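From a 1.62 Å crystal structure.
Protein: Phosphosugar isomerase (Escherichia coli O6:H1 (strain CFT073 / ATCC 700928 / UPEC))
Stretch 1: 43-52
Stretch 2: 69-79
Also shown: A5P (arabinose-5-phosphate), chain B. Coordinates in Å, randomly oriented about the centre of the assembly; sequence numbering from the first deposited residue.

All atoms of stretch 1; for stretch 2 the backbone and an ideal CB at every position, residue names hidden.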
ATOM      1  N   GLN A  43     -16.660   0.927  -8.120  1.00 21.05           N
ATOM      2  CA  GLN A  43     -17.166   0.776  -9.465  1.00 24.22           C
ATOM      3  C   GLN A  43     -16.201   1.269 -10.536  1.00 23.45           C
ATOM      4  O   GLN A  43     -16.453   1.104 -11.721  1.00 26.39           O
ATOM      5  CB  GLN A  43     -18.479   1.572  -9.552  1.00 28.94           C
ATOM      6  CG  GLN A  43     -19.541   1.030  -8.615  1.00 32.91           C
ATOM      7  CD  GLN A  43     -20.853   1.741  -8.824  1.00 42.31           C
ATOM      8  OE1 GLN A  43     -21.416   1.729  -9.924  1.00 48.15           O
ATOM      9  NE2 GLN A  43     -21.339   2.388  -7.780  1.00 46.88           N
ATOM     10  N   GLY A  44     -15.110   1.913 -10.100  1.00 20.94           N
ATOM     11  CA  GLY A  44     -14.111   2.404 -11.066  1.00 19.42           C
ATOM     12  C   GLY A  44     -12.806   1.640 -10.809  1.00 16.93           C
ATOM     13  O   GLY A  44     -12.833   0.440 -10.587  1.00 20.14           O
ATOM     14  N   LYS A  45     -11.687   2.346 -10.886  1.00 15.34           N
ATOM     15  CA  LYS A  45     -10.404   1.734 -10.624  1.00 15.46           C
ATOM     16  C   LYS A  45      -9.909   2.076  -9.222  1.00 14.48           C
ATOM     17  O   LYS A  45     -10.316   3.087  -8.651  1.00 15.63           O
ATOM     18  CB  LYS A  45      -9.410   2.283 -11.645  1.00 15.52           C
ATOM     19  CG  LYS A  45      -9.892   1.889 -13.068  1.00 18.85           C
ATOM     20  CD  LYS A  45      -8.781   1.828 -14.094  1.00 21.93           C
ATOM     21  CE  LYS A  45      -9.355   1.967 -15.481  1.00 20.28           C
ATOM     22  NZ  LYS A  45      -9.941   0.688 -15.935  1.00 18.88           N
ATOM     23  N   VAL A  46      -9.061   1.208  -8.663  1.00 12.71           N
ATOM     24  CA  VAL A  46      -8.353   1.494  -7.423  1.00 13.12           C
ATOM     25  C   VAL A  46      -7.054   2.213  -7.781  1.00 13.86           C
ATOM     26  O   VAL A  46      -6.218   1.647  -8.458  1.00 14.32           O
ATOM     27  CB  VAL A  46      -8.089   0.213  -6.580  1.00 14.18           C
ATOM     28  CG1 VAL A  46      -7.293   0.511  -5.322  1.00 15.10           C
ATOM     29  CG2 VAL A  46      -9.425  -0.508  -6.279  1.00 14.37           C
ATOM     30  N   VAL A  47      -6.936   3.465  -7.346  1.00 13.11           N
ATOM     31  CA  VAL A  47      -5.758   4.274  -7.768  1.00 12.49           C
ATOM     32  C   VAL A  47      -4.848   4.356  -6.587  1.00 12.19           C
ATOM     33  O   VAL A  47      -5.224   4.851  -5.514  1.00 15.31           O
ATOM     34  CB  VAL A  47      -6.181   5.666  -8.204  1.00 13.42           C
ATOM     35  CG1 VAL A  47      -4.945   6.493  -8.574  1.00 14.69           C
ATOM     36  CG2 VAL A  47      -7.166   5.588  -9.355  1.00 15.51           C
ATOM     37  N   PHE A  48      -3.616   3.839  -6.754  1.00 10.98           N
ATOM     38  CA  PHE A  48      -2.633   3.890  -5.665  1.00 11.56           C
ATOM     39  C   PHE A  48      -1.740   5.105  -5.866  1.00 12.37           C
ATOM     40  O   PHE A  48      -1.289   5.364  -6.998  1.00 12.62           O
ATOM     41  CB  PHE A  48      -1.719   2.636  -5.692  1.00 12.16           C
ATOM     42  CG  PHE A  48      -2.346   1.404  -5.140  1.00 11.84           C
ATOM     43  CD1 PHE A  48      -3.113   0.575  -5.962  1.00 13.20           C
ATOM     44  CD2 PHE A  48      -2.091   1.047  -3.786  1.00 13.35           C
ATOM     45  CE1 PHE A  48      -3.707  -0.605  -5.423  1.00 14.73           C
ATOM     46  CE2 PHE A  48      -2.669  -0.135  -3.257  1.00 14.77           C
ATOM     47  CZ  PHE A  48      -3.414  -0.970  -4.091  1.00 13.75           C
ATOM     48  N   ILE A  49      -1.462   5.815  -4.760  1.00 11.45           N
ATOM     49  CA  ILE A  49      -0.612   7.009  -4.854  1.00 11.34           C
ATOM     50  C   ILE A  49       0.451   6.887  -3.774  1.00 13.13           C
ATOM     51  O   ILE A  49       0.179   6.563  -2.590  1.00 13.82           O
ATOM     52  CB  ILE A  49      -1.460   8.317  -4.571  1.00 12.25           C
ATOM     53  CG1 ILE A  49      -2.536   8.448  -5.639  1.00 12.54           C
ATOM     54  CG2 ILE A  49      -0.511   9.526  -4.543  1.00 14.15           C
ATOM     55  CD1 ILE A  49      -3.384   9.748  -5.492  1.00 15.21           C
ATOM     56  N   GLY A  50       1.713   7.188  -4.152  1.00 12.58           N
ATOM     57  CA  GLY A  50       2.851   7.152  -3.202  1.00 11.69           C
ATOM     58  C   GLY A  50       4.022   7.856  -3.852  1.00 11.79           C
ATOM     59  O   GLY A  50       3.968   8.213  -5.037  1.00 11.62           O
ATOM     60  N   VAL A  51       5.044   8.074  -3.022  1.00 12.06           N
ATOM     61  CA  VAL A  51       6.344   8.572  -3.532  1.00 12.77           C
ATOM     62  C   VAL A  51       7.452   7.809  -2.829  1.00 12.92           C
ATOM     63  O   VAL A  51       7.190   7.087  -1.842  1.00 14.07           O
ATOM     64  CB  VAL A  51       6.556  10.100  -3.285  1.00 13.73           C
ATOM     65  CG1 VAL A  51       5.453  10.948  -4.014  1.00 13.28           C
ATOM     66  CG2 VAL A  51       6.690  10.433  -1.805  1.00 14.87           C
ATOM     67  N   GLY A  52       8.682   7.913  -3.340  1.00 13.70           N
ATOM     68  CA  GLY A  52       9.773   7.156  -2.658  1.00 13.58           C
ATOM     69  C   GLY A  52       9.552   5.648  -2.678  1.00 12.66           C
ATOM     70  O   GLY A  52       8.954   5.125  -3.587  1.00 13.63           O
ATOM     71  N   UNK A  69      -7.539  -9.334 -10.849  1.00 14.06           N
ATOM     72  CA  UNK A  69      -8.941  -9.052 -11.105  1.00 15.40           C
ATOM     73  C   UNK A  69      -9.570  -7.791 -10.559  1.00 17.65           C
ATOM     74  O   UNK A  69     -10.760  -7.602 -10.691  1.00 17.78           O
ATOM     75  CB  UNK A  69      -9.755 -10.230 -10.566  1.00 15.40           C
ATOM     76  N   UNK A  70      -8.759  -6.921  -9.939  1.00 15.83           N
ATOM     77  CA  UNK A  70      -9.275  -5.637  -9.453  1.00 14.24           C
ATOM     78  C   UNK A  70      -8.582  -4.490 -10.265  1.00 15.05           C
ATOM     79  O   UNK A  70      -7.444  -4.187  -9.941  1.00 15.13           O
ATOM     80  CB  UNK A  70      -9.023  -5.488  -7.951  1.00 14.24           C
ATOM     81  N   UNK A  71      -9.254  -3.872 -11.252  1.00 13.76           N
ATOM     82  CA  UNK A  71      -8.628  -2.868 -12.102  1.00 13.54           C
ATOM     83  C   UNK A  71      -8.050  -1.776 -11.169  1.00 14.53           C
ATOM     84  O   UNK A  71      -8.760  -1.222 -10.315  1.00 15.48           O
ATOM     85  CB  UNK A  71      -9.627  -2.287 -13.105  1.00 13.54           C
ATOM     86  N   UNK A  72      -6.804  -1.424 -11.450  1.00 12.95           N
ATOM     87  CA  UNK A  72      -6.033  -0.546 -10.540  1.00 13.02           C
ATOM     88  C   UNK A  72      -4.877   0.014 -11.332  1.00 14.95           C
ATOM     89  O   UNK A  72      -4.392  -0.628 -12.229  1.00 15.76           O
ATOM     90  CB  UNK A  72      -5.536  -1.292  -9.300  1.00 13.02           C
ATOM     91  N   UNK A  73      -4.416   1.210 -10.985  1.00 12.51           N
ATOM     92  CA  UNK A  73      -3.156   1.703 -11.514  1.00 12.31           C
ATOM     93  C   UNK A  73      -2.547   2.682 -10.489  1.00 13.23           C
ATOM     94  O   UNK A  73      -3.168   3.027  -9.491  1.00 13.18           O
ATOM     95  CB  UNK A  73      -3.360   2.375 -12.873  1.00 12.31           C
ATOM     96  N   UNK A  74      -1.306   3.073 -10.777  1.00 12.26           N
ATOM     97  CA  UNK A  74      -0.525   3.899  -9.880  1.00 10.73           C
ATOM     98  C   UNK A  74      -0.380   5.297 -10.433  1.00 11.79           C
ATOM     99  O   UNK A  74      -0.119   5.491 -11.639  1.00 12.96           O
ATOM    100  CB  UNK A  74       0.852   3.278  -9.635  1.00 10.73           C
ATOM    101  N   UNK A  75      -0.479   6.292  -9.506  1.00 11.04           N
ATOM    102  CA  UNK A  75      -0.190   7.706  -9.811  1.00 12.01           C
ATOM    103  C   UNK A  75       0.816   8.157  -8.800  1.00 10.36           C
ATOM    104  O   UNK A  75       0.611   8.079  -7.574  1.00 11.02           O
ATOM    105  CB  UNK A  75      -1.442   8.585  -9.779  1.00 12.01           C
ATOM    106  N   UNK A  76       1.959   8.647  -9.292  1.00 10.81           N
ATOM    107  CA  UNK A  76       2.970   9.172  -8.352  1.00 11.19           C
ATOM    108  C   UNK A  76       2.496  10.435  -7.684  1.00 12.70           C
ATOM    109  O   UNK A  76       1.871  11.266  -8.323  1.00 13.45           O
ATOM    110  CB  UNK A  76       4.293   9.442  -9.071  1.00 11.19           C
ATOM    111  N   UNK A  77       2.792  10.570  -6.380  1.00 11.79           N
ATOM    112  CA  UNK A  77       2.214  11.720  -5.624  1.00 13.76           C
ATOM    113  C   UNK A  77       2.652  13.083  -6.166  1.00 14.20           C
ATOM    114  O   UNK A  77       1.873  14.049  -6.197  1.00 14.81           O
ATOM    115  CB  UNK A  77       2.612  11.626  -4.150  1.00 13.76           C
ATOM    116  N   UNK A  78       3.895  13.218  -6.657  1.00 12.75           N
ATOM    117  CA  UNK A  78       4.298  14.496  -7.275  1.00 13.64           C
ATOM    118  C   UNK A  78       3.692  14.668  -8.622  1.00 13.89           C
ATOM    119  O   UNK A  78       3.208  15.739  -8.963  1.00 14.59           O
ATOM    120  CB  UNK A  78       5.820  14.596  -7.391  1.00 13.64           C
ATOM    121  N   UNK A  79       3.671  13.628  -9.424  1.00 12.04           N
ATOM    122  CA  UNK A  79       3.000  13.797 -10.706  1.00 12.86           C
ATOM    123  C   UNK A  79       1.499  14.152 -10.549  1.00 13.02           C
ATOM    124  O   UNK A  79       0.967  14.915 -11.369  1.00 13.68           O
ATOM    125  CB  UNK A  79       3.150  12.516 -11.529  1.00 12.86           C
TER
HETATM  126  C1  A5P B 201      12.677   7.411   1.733  1.00 33.95           C
HETATM  127  O1  A5P B 201      13.017   6.516   2.386  1.00 50.38           O
HETATM  128  C2  A5P B 201      11.625   7.146   0.756  1.00 40.17           C
HETATM  129  O2  A5P B 201      11.930   6.153  -0.171  1.00 39.16           O
HETATM  130  C3  A5P B 201      10.460   6.901   1.614  1.00 36.35           C
HETATM  131  O3  A5P B 201       9.662   5.781   1.214  1.00 37.71           O
HETATM  132  C4  A5P B 201       9.880   8.258   1.309  1.00 32.00           C
HETATM  133  O4  A5P B 201      10.580   9.258   2.028  1.00 31.97           O
HETATM  134  C5  A5P B 201       8.415   8.343   1.610  1.00 33.87           C
HETATM  135  O5  A5P B 201       8.238   8.189   2.968  1.00 27.00           O
HETATM  136  P   A5P B 201       6.757   7.778   3.404  1.00 27.07           P
HETATM  137  O1P A5P B 201       6.538   6.276   3.151  1.00 20.62           O
HETATM  138  O2P A5P B 201       6.787   8.121   4.985  1.00 24.90           O
HETATM  139  O3P A5P B 201       5.833   8.524   2.582  1.00 26.98           O

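Position 69 lies beyond reach of stretch 1, so only its backbone speaks: phi is 107°, a value that favours glycine, and Gly69 is found. At position 70 CA-to-CB points sideways, its CB 5.3 Å from Val46 CG2; a small or beta-branched residue would suit. It is Thr70, whose CG2 lies 3.8 Å from Val46 CG2.

Position 71 points toward Lys45. Its phi of -55° admits proline, though many residues would fit, including an acidic one near Lys45 NZ. Pro71 is deposited; its carbonyl O accepts a hydrogen bond from Val46 N (3.0 Å), opening the parallel strand pairing, and a water donates to both Pro71 O and Gly44 O.

At position 72 the CB shares a sheet face with Val46 and Phe48 and sits only 3.1 Å from Val46 O. A small residue suits so tight a place, and a short donor could use the carbonyl. Ser72 does so: with chi1 t, OG donates to Val46 O at 2.8 Å, and it also lies at the edge of the Phe48 ring.

Position 73 shares the other face with Val47 and Ile49. The CB itself is distant, 5.3 Å from Val46 O, so a long or aromatic side chain is needed to reach Val47 and the Lys45 methylenes. Phe73 with chi1 p bends back to them: CE1 is 3.6 Å from Val47 CG2, and CD1 is 3.8 Å from Lys45 CD. Its backbone N donates to Val46 O, and its O accepts from Phe48 N.

Position 74 returns to the Phe48 face, its CB 4.0 Å from Phe48 O; a large apolar side chain could reach on from there toward Gly50. Phe74 does so, with CZ 3.7 Å from Gly50 O.

At position 75 the CB is 4.3 Å from both Val47 CG1 and Ile49 CG1, a setting for an aliphatic, beta-branched residue. Val75 places CG2 3.8 Å from Val47 CG1, while its N donates to Phe48 O (2.8 Å).

Position 76 points away and precedes a helix, so a capping residue or a ring able to turn back would serve. His76 lays one ring face against Val51, whose CG1 is 3.9 Å from the ring centroid in a CH-pi contact.

At position 77 an ideal CB would clash with Val51 CG1 at 2.9 Å, which calls for glycine. Gly77 lets its N donate to Gly50 O (3.0 Å).

Position 78 points sideways in the helix and tolerates many residues; it is Thr78. Position 79 is out of reach, where a polar helix former is suitable: Glu79.

Stretch 2, residues 69-79: GTPSFFVHGTE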
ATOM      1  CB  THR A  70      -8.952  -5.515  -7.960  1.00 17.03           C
ATOM      2  OG1 THR A  70      -9.572  -6.621  -7.253  1.00 18.84           O
ATOM      3  CG2 THR A  70      -9.488  -4.184  -7.413  1.00 18.26           C
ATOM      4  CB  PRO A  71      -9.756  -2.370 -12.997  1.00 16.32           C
ATOM      5  CG  PRO A  71     -10.500  -3.724 -13.239  1.00 17.46           C
ATOM      6  CD  PRO A  71     -10.539  -4.315 -11.859  1.00 16.10           C
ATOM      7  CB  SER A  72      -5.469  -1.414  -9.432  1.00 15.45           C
ATOM      8  OG  SER A  72      -4.721  -0.685  -8.511  1.00 16.11           O
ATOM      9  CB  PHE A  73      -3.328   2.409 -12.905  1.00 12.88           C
ATOM     10  CG  PHE A  73      -4.222   3.652 -12.891  1.00 13.04           C
ATOM     11  CD1 PHE A  73      -5.619   3.556 -12.801  1.00 17.36           C
ATOM     12  CD2 PHE A  73      -3.639   4.941 -12.972  1.00 14.28           C
ATOM     13  CE1 PHE A  73      -6.400   4.721 -12.790  1.00 17.72           C
ATOM     14  CE2 PHE A  73      -4.413   6.130 -12.969  1.00 15.48           C
ATOM     15  CZ  PHE A  73      -5.812   6.013 -12.874  1.00 17.51           C
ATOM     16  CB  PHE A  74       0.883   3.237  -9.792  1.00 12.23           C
ATOM     17  CG  PHE A  74       1.891   4.132  -9.092  1.00 12.90           C
ATOM     18  CD1 PHE A  74       1.819   4.342  -7.712  1.00 14.14           C
ATOM     19  CD2 PHE A  74       2.932   4.757  -9.833  1.00 14.76           C
ATOM     20  CE1 PHE A  74       2.789   5.147  -7.053  1.00 16.58           C
ATOM     21  CE2 PHE A  74       3.878   5.578  -9.115  1.00 15.84           C
ATOM     22  CZ  PHE A  74       3.801   5.761  -7.770  1.00 16.47           C
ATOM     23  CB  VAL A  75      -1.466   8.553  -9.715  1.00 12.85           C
ATOM     24  CG1 VAL A  75      -1.097  10.032  -9.833  1.00 15.23           C
ATOM     25  CG2 VAL A  75      -2.445   8.187 -10.833  1.00 14.50           C
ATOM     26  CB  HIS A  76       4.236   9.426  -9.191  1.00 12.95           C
ATOM     27  CG  HIS A  76       5.428   9.795  -8.368  1.00 12.96           C
ATOM     28  ND1 HIS A  76       5.668  11.120  -7.998  1.00 13.99           N
ATOM     29  CD2 HIS A  76       6.439   9.059  -7.847  1.00 13.77           C
ATOM     30  CE1 HIS A  76       6.775  11.157  -7.274  1.00 13.15           C
ATOM     31  NE2 HIS A  76       7.290   9.934  -7.217  1.00 13.70           N
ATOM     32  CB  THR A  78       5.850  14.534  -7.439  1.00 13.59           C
ATOM     33  OG1 THR A  78       6.348  14.645  -6.095  1.00 14.98           O
ATOM     34  CG2 THR A  78       6.317  15.756  -8.228  1.00 14.30           C
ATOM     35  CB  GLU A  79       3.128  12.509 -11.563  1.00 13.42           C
ATOM     36  CG  GLU A  79       4.642  12.169 -11.828  1.00 17.34           C
ATOM     37  CD  GLU A  79       5.345  13.315 -12.548  1.00 20.50           C
ATOM     38  OE1 GLU A  79       4.703  13.861 -13.531  1.00 22.86           O
ATOM     39  OE2 GLU A  79       6.425  13.810 -12.101  1.00 17.31           O
TER
HETATM   40  O   HOH W   1     -11.370  -1.732  -9.589  1.00 19.99           O
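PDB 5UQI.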